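Local coordinates for glutathione S-transferase 1 (PDB 4Q5F), which conjugates reduced glutathione to a wide range of hydrophobic electrophiles and can also act as a glutathione peroxidase, at residues T19-R24 and N44-E49. Sequence-based numbering, arbitrary orientation.
Sequences TYFDIR and NRLKRE. With GSH (glutathione), chain E.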
loop_
_atom_site.group_PDB
_atom_site.type_symbol
_atom_site.label_atom_id
_atom_site.label_comp_id
_atom_site.label_asym_id
_atom_site.label_seq_id
_atom_site.Cartn_x
_atom_site.Cartn_y
_atom_site.Cartn_z
ATOM N N THR B 19 -17.576 3.553 -7.598
ATOM C CA THR B 19 -17.869 4.964 -7.363
ATOM C C THR B 19 -16.580 5.774 -7.274
ATOM O O THR B 19 -15.776 5.582 -6.364
ATOM C CB THR B 19 -18.686 5.158 -6.070
ATOM O OG1 THR B 19 -19.913 4.425 -6.165
ATOM C CG2 THR B 19 -19.003 6.630 -5.837
ATOM N N TYR B 20 -16.397 6.678 -8.230
ATOM C CA TYR B 20 -15.229 7.549 -8.266
ATOM C C TYR B 20 -15.605 8.840 -8.982
ATOM O O TYR B 20 -16.707 8.961 -9.513
ATOM C CB TYR B 20 -14.061 6.857 -8.978
ATOM C CG TYR B 20 -12.731 7.555 -8.788
ATOM C CD1 TYR B 20 -12.132 7.619 -7.538
ATOM C CD2 TYR B 20 -12.078 8.154 -9.859
ATOM C CE1 TYR B 20 -10.920 8.258 -7.358
ATOM C CE2 TYR B 20 -10.865 8.793 -9.687
ATOM C CZ TYR B 20 -10.292 8.842 -8.435
ATOM O OH TYR B 20 -9.086 9.477 -8.257
ATOM N N PHE B 21 -14.698 9.811 -8.983
ATOM C CA PHE B 21 -14.938 11.072 -9.673
ATOM C C PHE B 21 -14.762 10.903 -11.180
ATOM O O PHE B 21 -14.375 9.831 -11.649
ATOM C CB PHE B 21 -14.005 12.154 -9.132
ATOM C CG PHE B 21 -14.091 12.330 -7.641
ATOM C CD1 PHE B 21 -15.232 12.853 -7.059
ATOM C CD2 PHE B 21 -13.032 11.969 -6.821
ATOM C CE1 PHE B 21 -15.316 13.015 -5.690
ATOM C CE2 PHE B 21 -13.113 12.129 -5.452
ATOM C CZ PHE B 21 -14.257 12.652 -4.886
ATOM N N ASP B 22 -15.054 11.962 -11.929
ATOM C CA ASP B 22 -15.034 11.917 -13.390
ATOM C C ASP B 22 -13.660 11.541 -13.927
ATOM O O ASP B 22 -13.543 10.839 -14.932
ATOM C CB ASP B 22 -15.441 13.277 -13.960
ATOM C CG ASP B 22 -16.889 13.619 -13.675
ATOM O OD1 ASP B 22 -17.736 12.700 -13.698
ATOM O OD2 ASP B 22 -17.179 14.807 -13.426
ATOM N N ILE B 23 -12.625 12.018 -13.247
ATOM C CA ILE B 23 -11.246 11.800 -13.666
ATOM C C ILE B 23 -10.851 10.326 -13.651
ATOM O O ILE B 23 -11.561 9.484 -13.102
ATOM C CB ILE B 23 -10.274 12.566 -12.755
ATOM C CG1 ILE B 23 -10.609 12.303 -11.284
ATOM C CG2 ILE B 23 -10.345 14.053 -13.048
ATOM C CD1 ILE B 23 -9.459 12.542 -10.338
ATOM N N ARG B 24 -9.709 10.028 -14.258
ATOM C CA ARG B 24 -9.156 8.682 -14.240
ATOM C C ARG B 24 -8.598 8.386 -12.849
ATOM O O ARG B 24 -9.159 7.576 -12.107
ATOM C CB ARG B 24 -8.077 8.542 -15.318
ATOM C CG ARG B 24 -8.598 8.841 -16.715
ATOM C CD ARG B 24 -7.590 8.516 -17.804
ATOM N NE ARG B 24 -6.299 9.167 -17.597
ATOM C CZ ARG B 24 -6.072 10.464 -17.786
ATOM N NH1 ARG B 24 -7.054 11.268 -18.173
ATOM N NH2 ARG B 24 -4.862 10.961 -17.575
ATOM N N ASN B 44 -19.959 4.276 -11.945
ATOM C CA ASN B 44 -20.612 5.434 -11.350
ATOM C C ASN B 44 -19.645 6.592 -11.164
ATOM O O ASN B 44 -18.969 6.693 -10.140
ATOM C CB ASN B 44 -21.242 5.081 -10.003
ATOM C CG ASN B 44 -21.972 6.258 -9.379
ATOM O OD1 ASN B 44 -22.438 7.154 -10.083
ATOM N ND2 ASN B 44 -22.069 6.265 -8.054
ATOM N N ARG B 45 -19.583 7.464 -12.161
ATOM C CA ARG B 45 -18.744 8.646 -12.081
ATOM C C ARG B 45 -19.525 9.775 -11.413
ATOM O O ARG B 45 -20.582 10.188 -11.890
ATOM C CB ARG B 45 -18.242 9.023 -13.474
ATOM C CG ARG B 45 -17.344 7.938 -14.069
ATOM C CD ARG B 45 -17.085 8.139 -15.548
ATOM N NE ARG B 45 -15.684 8.463 -15.821
ATOM C CZ ARG B 45 -14.795 7.641 -16.376
ATOM N NH1 ARG B 45 -15.131 6.411 -16.748
ATOM N NH2 ARG B 45 -13.552 8.057 -16.569
ATOM N N LEU B 46 -18.988 10.259 -10.297
ATOM C CA LEU B 46 -19.722 11.115 -9.374
ATOM C C LEU B 46 -19.478 12.594 -9.656
ATOM O O LEU B 46 -18.339 13.020 -9.856
ATOM C CB LEU B 46 -19.296 10.787 -7.940
ATOM C CG LEU B 46 -20.202 11.230 -6.792
ATOM C CD1 LEU B 46 -21.366 10.264 -6.622
ATOM C CD2 LEU B 46 -19.401 11.339 -5.504
ATOM N N LYS B 47 -20.555 13.372 -9.669
ATOM C CA LYS B 47 -20.459 14.813 -9.863
ATOM C C LYS B 47 -19.973 15.473 -8.575
ATOM O O LYS B 47 -20.294 15.011 -7.478
ATOM C CB LYS B 47 -21.821 15.387 -10.266
ATOM C CG LYS B 47 -22.421 14.743 -11.509
ATOM C CD LYS B 47 -23.822 15.264 -11.807
ATOM C CE LYS B 47 -24.865 14.695 -10.853
ATOM N NZ LYS B 47 -24.979 13.210 -10.947
ATOM N N ARG B 48 -19.194 16.542 -8.717
ATOM C CA ARG B 48 -18.719 17.315 -7.570
ATOM C C ARG B 48 -19.895 17.710 -6.686
ATOM O O ARG B 48 -19.775 17.810 -5.465
ATOM C CB ARG B 48 -17.994 18.574 -8.050
ATOM C CG ARG B 48 -16.779 18.301 -8.924
ATOM C CD ARG B 48 -16.150 19.591 -9.432
ATOM N NE ARG B 48 -14.711 19.443 -9.650
ATOM C CZ ARG B 48 -14.146 19.074 -10.797
ATOM N NH1 ARG B 48 -14.887 18.808 -11.868
ATOM N NH2 ARG B 48 -12.826 18.972 -10.875
ATOM N N GLU B 49 -21.032 17.929 -7.335
ATOM C CA GLU B 49 -22.282 18.282 -6.678
ATOM C C GLU B 49 -22.701 17.275 -5.601
ATOM O O GLU B 49 -23.224 17.655 -4.553
ATOM C CB GLU B 49 -23.377 18.378 -7.744
ATOM C CG GLU B 49 -24.733 18.832 -7.242
ATOM C CD GLU B 49 -25.795 18.768 -8.322
ATOM O OE1 GLU B 49 -25.909 17.712 -8.979
ATOM O OE2 GLU B 49 -26.510 19.774 -8.519
HETATM N N1 GSH E . -5.451 5.762 -0.001
HETATM C CA1 GSH E . -6.645 6.032 -0.717
HETATM C C1 GSH E . -6.798 5.029 -1.838
HETATM O O11 GSH E . -7.943 4.703 -2.246
HETATM O O12 GSH E . -5.780 4.517 -2.369
HETATM C CB1 GSH E . -6.585 7.438 -1.291
HETATM C CG1 GSH E . -7.954 7.826 -1.866
HETATM C CD1 GSH E . -8.025 9.327 -2.183
HETATM O OE1 GSH E . -7.132 10.063 -1.823
HETATM N N2 GSH E . -9.161 9.845 -2.908
HETATM C CA2 GSH E . -9.287 11.235 -3.227
HETATM C C2 GSH E . -10.574 11.771 -2.619
HETATM O O2 GSH E . -11.473 11.001 -2.324
HETATM C CB2 GSH E . -9.366 11.423 -4.718
HETATM S SG2 GSH E . -7.913 10.781 -5.486
HETATM N N3 GSH E . -10.733 13.194 -2.412
HETATM C CA3 GSH E . -11.945 13.721 -1.840
HETATM C C3 GSH E . -11.782 13.875 -0.329
HETATM O O31 GSH E . -10.796 13.358 0.252
HETATM O O32 GSH E . -12.640 14.520 0.329
#
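Y20 and R45 are bridged as parallel neighbours where strands 16-21 and 42-46, joined by helix 27-37, form the beta-alpha-beta unit of the thioredoxin-like N-terminal domain of a sigma-class glutathione transferase. In parallel pairing a residue bonds to the two residues that flank its bridge partner, here N44 and L46 around R45: Y20 N donates to N44 O (3.2 Å), and Y20 O receives L46 N at 2.7 Å. The same oxygen also takes a CA-H...O contact from R45.

The side chain of R45 reaches along to the loop that follows Y20 and F21. Bent at chi3 (113°), it presents one edge of its guanidinium to the carbonyl oxygen of D22, NH2 donating at 3.2 Å and NE more weakly at 3.3 Å. The D22 carboxylate is not the partner; its OD1 lies against R45 CB, 3.7 Å away, while R45 NH1 forms a salt bridge with D43. On the sheet face of T19 and N44, the two side chains run alongside each other, with a weak bond from N44 ND2 to T19 OG1.

Apolar contact is slight: F21 CE1 meets L46 CD2 at 4.4 Å, and W51 touches both residues, its ring edge-to-face with that of F21. Y20 and F21, next to this pairing, both line the glutathione pocket. F21 turns its ring edge to the ligand, and Y20, whose hydroxyl is hydrogen-bonded to L26 N, places OH 3.3 Å from the glutathione sulphur SG2.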